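Local coordinates for thiamine-monophosphate kinase (Stenotrophomonas maltophilia, PDB 6XEP), which probably catalyses the ATP-dependent phosphorylation of thiamine monophosphate to thiamine diphosphate, the active form of vitamin B1, at residues A[165-177]-A[194-207]. Numbering follows the deposited sequence. Where two conformers were deposited one is given.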
loop_
_atom_site.group_PDB
_atom_site.type_symbol
_atom_site.label_atom_id
_atom_site.label_comp_id
_atom_site.label_asym_id
_atom_site.label_seq_id
_atom_site.Cartn_x
_atom_site.Cartn_y
_atom_site.Cartn_z
ATOM N N SER A 165 6.440 27.182 1.454
ATOM C CA SER A 165 7.470 26.979 0.441
ATOM C C SER A 165 6.896 27.183 -0.957
ATOM O O SER A 165 5.688 27.105 -1.173
ATOM C CB SER A 165 8.064 25.570 0.552
ATOM O OG SER A 165 7.067 24.555 0.314
ATOM N N GLY A 166 7.792 27.459 -1.913
ATOM C CA GLY A 166 7.413 27.478 -3.319
ATOM C C GLY A 166 6.371 28.532 -3.649
ATOM O O GLY A 166 6.467 29.707 -3.257
ATOM N N THR A 167 5.377 28.114 -4.427
ATOM C CA THR A 167 4.281 28.972 -4.856
ATOM C C THR A 167 2.983 28.225 -4.614
ATOM O O THR A 167 2.964 26.998 -4.537
ATOM C CB THR A 167 4.380 29.358 -6.347
ATOM O OG1 THR A 167 4.447 28.164 -7.146
ATOM C CG2 THR A 167 5.627 30.217 -6.600
ATOM N N LEU A 168 1.888 28.974 -4.498
ATOM C CA LEU A 168 0.594 28.384 -4.197
ATOM C C LEU A 168 -0.382 28.650 -5.328
ATOM O O LEU A 168 -0.485 29.787 -5.810
ATOM C CB LEU A 168 0.016 28.958 -2.891
ATOM C CG LEU A 168 0.772 28.572 -1.619
ATOM C CD1 LEU A 168 0.127 29.285 -0.412
ATOM C CD2 LEU A 168 0.758 27.068 -1.420
ATOM N N GLY A 169 -1.124 27.606 -5.717
ATOM C CA GLY A 169 -2.244 27.761 -6.627
ATOM C C GLY A 169 -1.966 27.395 -8.070
ATOM O O GLY A 169 -2.896 27.418 -8.886
ATOM N N ASP A 170 -0.719 27.065 -8.407
ATOM C CA ASP A 170 -0.381 26.767 -9.798
ATOM C C ASP A 170 -1.174 25.574 -10.324
ATOM O O ASP A 170 -1.728 25.611 -11.435
ATOM C CB ASP A 170 1.100 26.465 -9.908
ATOM C CG ASP A 170 1.971 27.680 -9.699
ATOM O OD1 ASP A 170 1.501 28.830 -9.889
ATOM O OD2 ASP A 170 3.153 27.466 -9.376
ATOM N N ALA A 171 -1.181 24.478 -9.569
ATOM C CA ALA A 171 -1.904 23.297 -10.028
ATOM C C ALA A 171 -3.382 23.608 -10.227
ATOM O O ALA A 171 -3.977 23.222 -11.240
ATOM C CB ALA A 171 -1.703 22.148 -9.030
ATOM N N ALA A 172 -3.995 24.311 -9.269
ATOM C CA ALA A 172 -5.398 24.680 -9.405
ATOM C C ALA A 172 -5.615 25.550 -10.631
ATOM O O ALA A 172 -6.624 25.409 -11.325
ATOM C CB ALA A 172 -5.883 25.417 -8.154
ATOM N N GLY A 173 -4.682 26.464 -10.901
ATOM C CA GLY A 173 -4.778 27.279 -12.106
ATOM C C GLY A 173 -4.744 26.456 -13.378
ATOM O O GLY A 173 -5.551 26.666 -14.288
ATOM N N ALA A 174 -3.796 25.515 -13.470
ATOM C CA ALA A 174 -3.773 24.623 -14.628
ATOM C C ALA A 174 -5.080 23.847 -14.753
ATOM O O ALA A 174 -5.609 23.686 -15.859
ATOM C CB ALA A 174 -2.594 23.653 -14.533
ATOM N N LEU A 175 -5.604 23.335 -13.631
ATOM C CA LEU A 175 -6.863 22.590 -13.669
ATOM C C LEU A 175 -8.000 23.461 -14.187
ATOM O O LEU A 175 -8.803 23.023 -15.023
ATOM C CB LEU A 175 -7.195 22.042 -12.277
ATOM C CG LEU A 175 -8.285 20.962 -12.189
ATOM C CD1 LEU A 175 -7.828 19.689 -12.911
ATOM C CD2 LEU A 175 -8.669 20.657 -10.742
ATOM N N ARG A 176 -8.071 24.712 -13.725
ATOM C CA ARG A 176 -9.115 25.619 -14.201
ATOM C C ARG A 176 -8.981 25.887 -15.695
ATOM O O ARG A 176 -9.976 25.870 -16.434
ATOM C CB ARG A 176 -9.061 26.934 -13.422
ATOM C CG ARG A 176 -9.804 26.950 -12.106
ATOM C CD ARG A 176 -9.484 28.253 -11.402
ATOM N NE ARG A 176 -10.169 28.424 -10.130
ATOM C CZ ARG A 176 -11.073 29.368 -9.909
ATOM N NH1 ARG A 176 -11.401 30.206 -10.884
ATOM N NH2 ARG A 176 -11.651 29.471 -8.720
ATOM N N LEU A 177 -7.767 26.198 -16.154
ATOM C CA LEU A 177 -7.568 26.415 -17.586
ATOM C C LEU A 177 -7.948 25.178 -18.386
ATOM O O LEU A 177 -8.586 25.282 -19.439
ATOM C CB LEU A 177 -6.120 26.815 -17.871
ATOM C CG LEU A 177 -5.727 28.177 -17.302
ATOM C CD1 LEU A 177 -4.214 28.327 -17.365
ATOM C CD2 LEU A 177 -6.403 29.302 -18.068
ATOM N N TYR A 194 1.879 28.710 -19.790
ATOM C CA TYR A 194 0.989 27.552 -19.744
ATOM C C TYR A 194 1.752 26.299 -19.360
ATOM O O TYR A 194 1.272 25.484 -18.563
ATOM C CB TYR A 194 0.298 27.339 -21.088
ATOM C CG TYR A 194 -0.781 28.345 -21.373
ATOM C CD1 TYR A 194 -2.108 28.083 -21.041
ATOM C CD2 TYR A 194 -0.479 29.563 -21.973
ATOM C CE1 TYR A 194 -3.104 29.011 -21.298
ATOM C CE2 TYR A 194 -1.475 30.497 -22.228
ATOM C CZ TYR A 194 -2.781 30.209 -21.891
ATOM O OH TYR A 194 -3.766 31.135 -22.145
ATOM N N GLU A 195 2.945 26.125 -19.924
ATOM C CA GLU A 195 3.713 24.925 -19.624
ATOM C C GLU A 195 4.122 24.887 -18.153
ATOM O O GLU A 195 4.147 23.807 -17.546
ATOM C CB GLU A 195 4.920 24.850 -20.571
ATOM C CG GLU A 195 5.809 23.649 -20.350
ATOM C CD GLU A 195 5.165 22.327 -20.756
ATOM O OE1 GLU A 195 4.015 22.311 -21.253
ATOM O OE2 GLU A 195 5.830 21.288 -20.566
ATOM N N SER A 196 4.425 26.047 -17.558
ATOM C CA SER A 196 4.778 26.091 -16.142
ATOM C C SER A 196 3.624 25.596 -15.283
ATOM O O SER A 196 3.810 24.750 -14.402
ATOM C CB SER A 196 5.170 27.514 -15.729
ATOM O OG SER A 196 6.304 27.991 -16.440
ATOM N N LEU A 197 2.414 26.119 -15.532
ATOM C CA LEU A 197 1.256 25.677 -14.772
ATOM C C LEU A 197 0.972 24.211 -15.041
ATOM O O LEU A 197 0.642 23.463 -14.115
ATOM C CB LEU A 197 0.026 26.527 -15.110
ATOM C CG LEU A 197 0.102 28.016 -14.741
ATOM C CD1 LEU A 197 -1.224 28.718 -14.997
ATOM C CD2 LEU A 197 0.552 28.210 -13.302
ATOM N N ARG A 198 1.097 23.781 -16.307
ATOM C CA ARG A 198 0.806 22.388 -16.647
ATOM C C ARG A 198 1.657 21.441 -15.815
ATOM O O ARG A 198 1.157 20.454 -15.266
ATOM C CB ARG A 198 1.037 22.137 -18.143
ATOM C CG ARG A 198 0.561 20.752 -18.618
ATOM C CD ARG A 198 0.861 20.479 -20.098
ATOM N NE ARG A 198 2.290 20.248 -20.371
ATOM C CZ ARG A 198 2.856 19.045 -20.483
ATOM N NH1 ARG A 198 2.127 17.942 -20.359
ATOM N NH2 ARG A 198 4.156 18.942 -20.737
ATOM N N LEU A 199 2.951 21.742 -15.687
ATOM C CA LEU A 199 3.842 20.853 -14.947
ATOM C C LEU A 199 3.684 20.968 -13.430
ATOM O O LEU A 199 4.034 20.024 -12.708
ATOM C CB LEU A 199 5.291 21.123 -15.351
ATOM C CG LEU A 199 5.625 20.662 -16.775
ATOM C CD1 LEU A 199 7.084 20.892 -17.082
ATOM C CD2 LEU A 199 5.286 19.205 -16.922
ATOM N N ARG A 200 3.172 22.087 -12.920
ATOM C CA ARG A 200 2.846 22.130 -11.494
ATOM C C ARG A 200 1.667 21.226 -11.160
ATOM O O ARG A 200 1.630 20.637 -10.073
ATOM C CB ARG A 200 2.562 23.567 -11.062
ATOM C CG ARG A 200 3.803 24.456 -11.086
ATOM C CD ARG A 200 4.715 24.165 -9.906
ATOM N NE ARG A 200 4.215 24.768 -8.661
ATOM C CZ ARG A 200 4.559 24.352 -7.450
ATOM N NH1 ARG A 200 5.398 23.324 -7.315
ATOM N NH2 ARG A 200 4.069 24.966 -6.371
ATOM N N LEU A 201 0.700 21.097 -12.075
ATOM C CA LEU A 201 -0.381 20.142 -11.867
ATOM C C LEU A 201 0.113 18.716 -12.075
ATOM O O LEU A 201 -0.195 17.819 -11.279
ATOM C CB LEU A 201 -1.546 20.442 -12.820
ATOM C CG LEU A 201 -2.712 19.437 -12.765
ATOM C CD1 LEU A 201 -3.312 19.343 -11.366
ATOM C CD2 LEU A 201 -3.789 19.768 -13.789
ATOM N N LEU A 202 0.863 18.484 -13.163
ATOM C CA LEU A 202 1.226 17.118 -13.538
ATOM C C LEU A 202 2.385 16.584 -12.709
ATOM O O LEU A 202 2.409 15.395 -12.370
ATOM C CB LEU A 202 1.596 17.055 -15.023
ATOM C CG LEU A 202 0.476 17.427 -15.989
ATOM C CD1 LEU A 202 1.028 17.293 -17.401
ATOM C CD2 LEU A 202 -0.729 16.522 -15.780
ATOM N N ARG A 203 3.359 17.430 -12.384
ATOM C CA ARG A 203 4.590 16.978 -11.737
ATOM C C ARG A 203 4.918 17.883 -10.559
ATOM O O ARG A 203 5.918 18.616 -10.595
ATOM C CB ARG A 203 5.760 16.973 -12.719
ATOM C CG ARG A 203 5.684 15.960 -13.832
ATOM C CD ARG A 203 6.988 16.032 -14.675
ATOM N NE ARG A 203 6.676 15.600 -16.023
ATOM C CZ ARG A 203 7.302 16.005 -17.106
ATOM N NH1 ARG A 203 8.319 16.856 -17.018
ATOM N NH2 ARG A 203 6.920 15.535 -18.284
ATOM N N PRO A 204 4.121 17.842 -9.499
ATOM C CA PRO A 204 4.439 18.652 -8.311
ATOM C C PRO A 204 5.774 18.214 -7.717
ATOM O O PRO A 204 6.177 17.059 -7.846
ATOM C CB PRO A 204 3.270 18.358 -7.361
ATOM C CG PRO A 204 2.809 16.982 -7.742
ATOM C CD PRO A 204 2.957 16.966 -9.266
ATOM N N THR A 205 6.458 19.149 -7.034
ATOM C CA THR A 205 7.772 18.845 -6.464
ATOM C C THR A 205 7.666 18.637 -4.953
ATOM O O THR A 205 7.452 19.623 -4.218
ATOM C CB THR A 205 8.761 19.969 -6.777
ATOM O OG1 THR A 205 8.806 20.183 -8.199
ATOM C CG2 THR A 205 10.162 19.583 -6.297
ATOM N N PRO A 206 7.822 17.416 -4.435
ATOM C CA PRO A 206 7.739 17.233 -2.979
ATOM C C PRO A 206 8.963 17.833 -2.311
ATOM O O PRO A 206 10.080 17.640 -2.779
ATOM C CB PRO A 206 7.690 15.713 -2.808
ATOM C CG PRO A 206 8.478 15.169 -4.010
ATOM C CD PRO A 206 8.124 16.148 -5.142
ATOM N N ARG A 207 8.748 18.580 -1.226
ATOM C CA ARG A 207 9.848 19.338 -0.636
ATOM C C ARG A 207 10.537 18.522 0.461
ATOM O O ARG A 207 10.591 18.909 1.632
ATOM C CB ARG A 207 9.347 20.681 -0.114
ATOM C CG ARG A 207 8.543 21.470 -1.144
ATOM C CD ARG A 207 9.381 21.813 -2.388
ATOM N NE ARG A 207 8.643 22.759 -3.216
ATOM C CZ ARG A 207 9.031 23.171 -4.412
ATOM N NH1 ARG A 207 10.179 22.713 -4.933
ATOM N NH2 ARG A 207 8.260 24.030 -5.083
#
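Ala174 sets its methyl against the backbone of helix 194-202, CB 3.3 Å from Leu197 O, and Ala171 CB lies 3.7 Å from Leu201 CA. Alanine suits both places, its single methyl letting the helix axes approach to 7.3 Å while crossing at -109°. Leu201, with CG anti to its own backbone N (chi1 176°), fits its CB against Ala174 CB and places CD1 by Ala171 and CD2 by Leu175. Beyond this tight centre, contact passes to the ends of longer side chains: Leu177 CD1 rests on Leu197 CD1 at 3.8 Å and, more loosely, on CE1 of the partly exposed Tyr194 at 4.1 Å. On the polar flank, Arg200 bends at chi2 and chi3 so that NE makes a salt bridge to the anti lone pair of Asp170 OD2 (3.0 Å, 150°). Thr167 OG1 gives the same oxygen a second bond from above the carboxylate plane, while Ser253 binds OD1; these bonds fix the carboxylate's rotation. Helix 170-179 passes beside Asp274, predicted to bind substrate. Glu277 pairs with Arg200 and Arg207, tying the segments to the six-stranded sheet of the PurM-like C-terminal domain, and helix 254-259 covers Asp170, Leu197 and Tyr194.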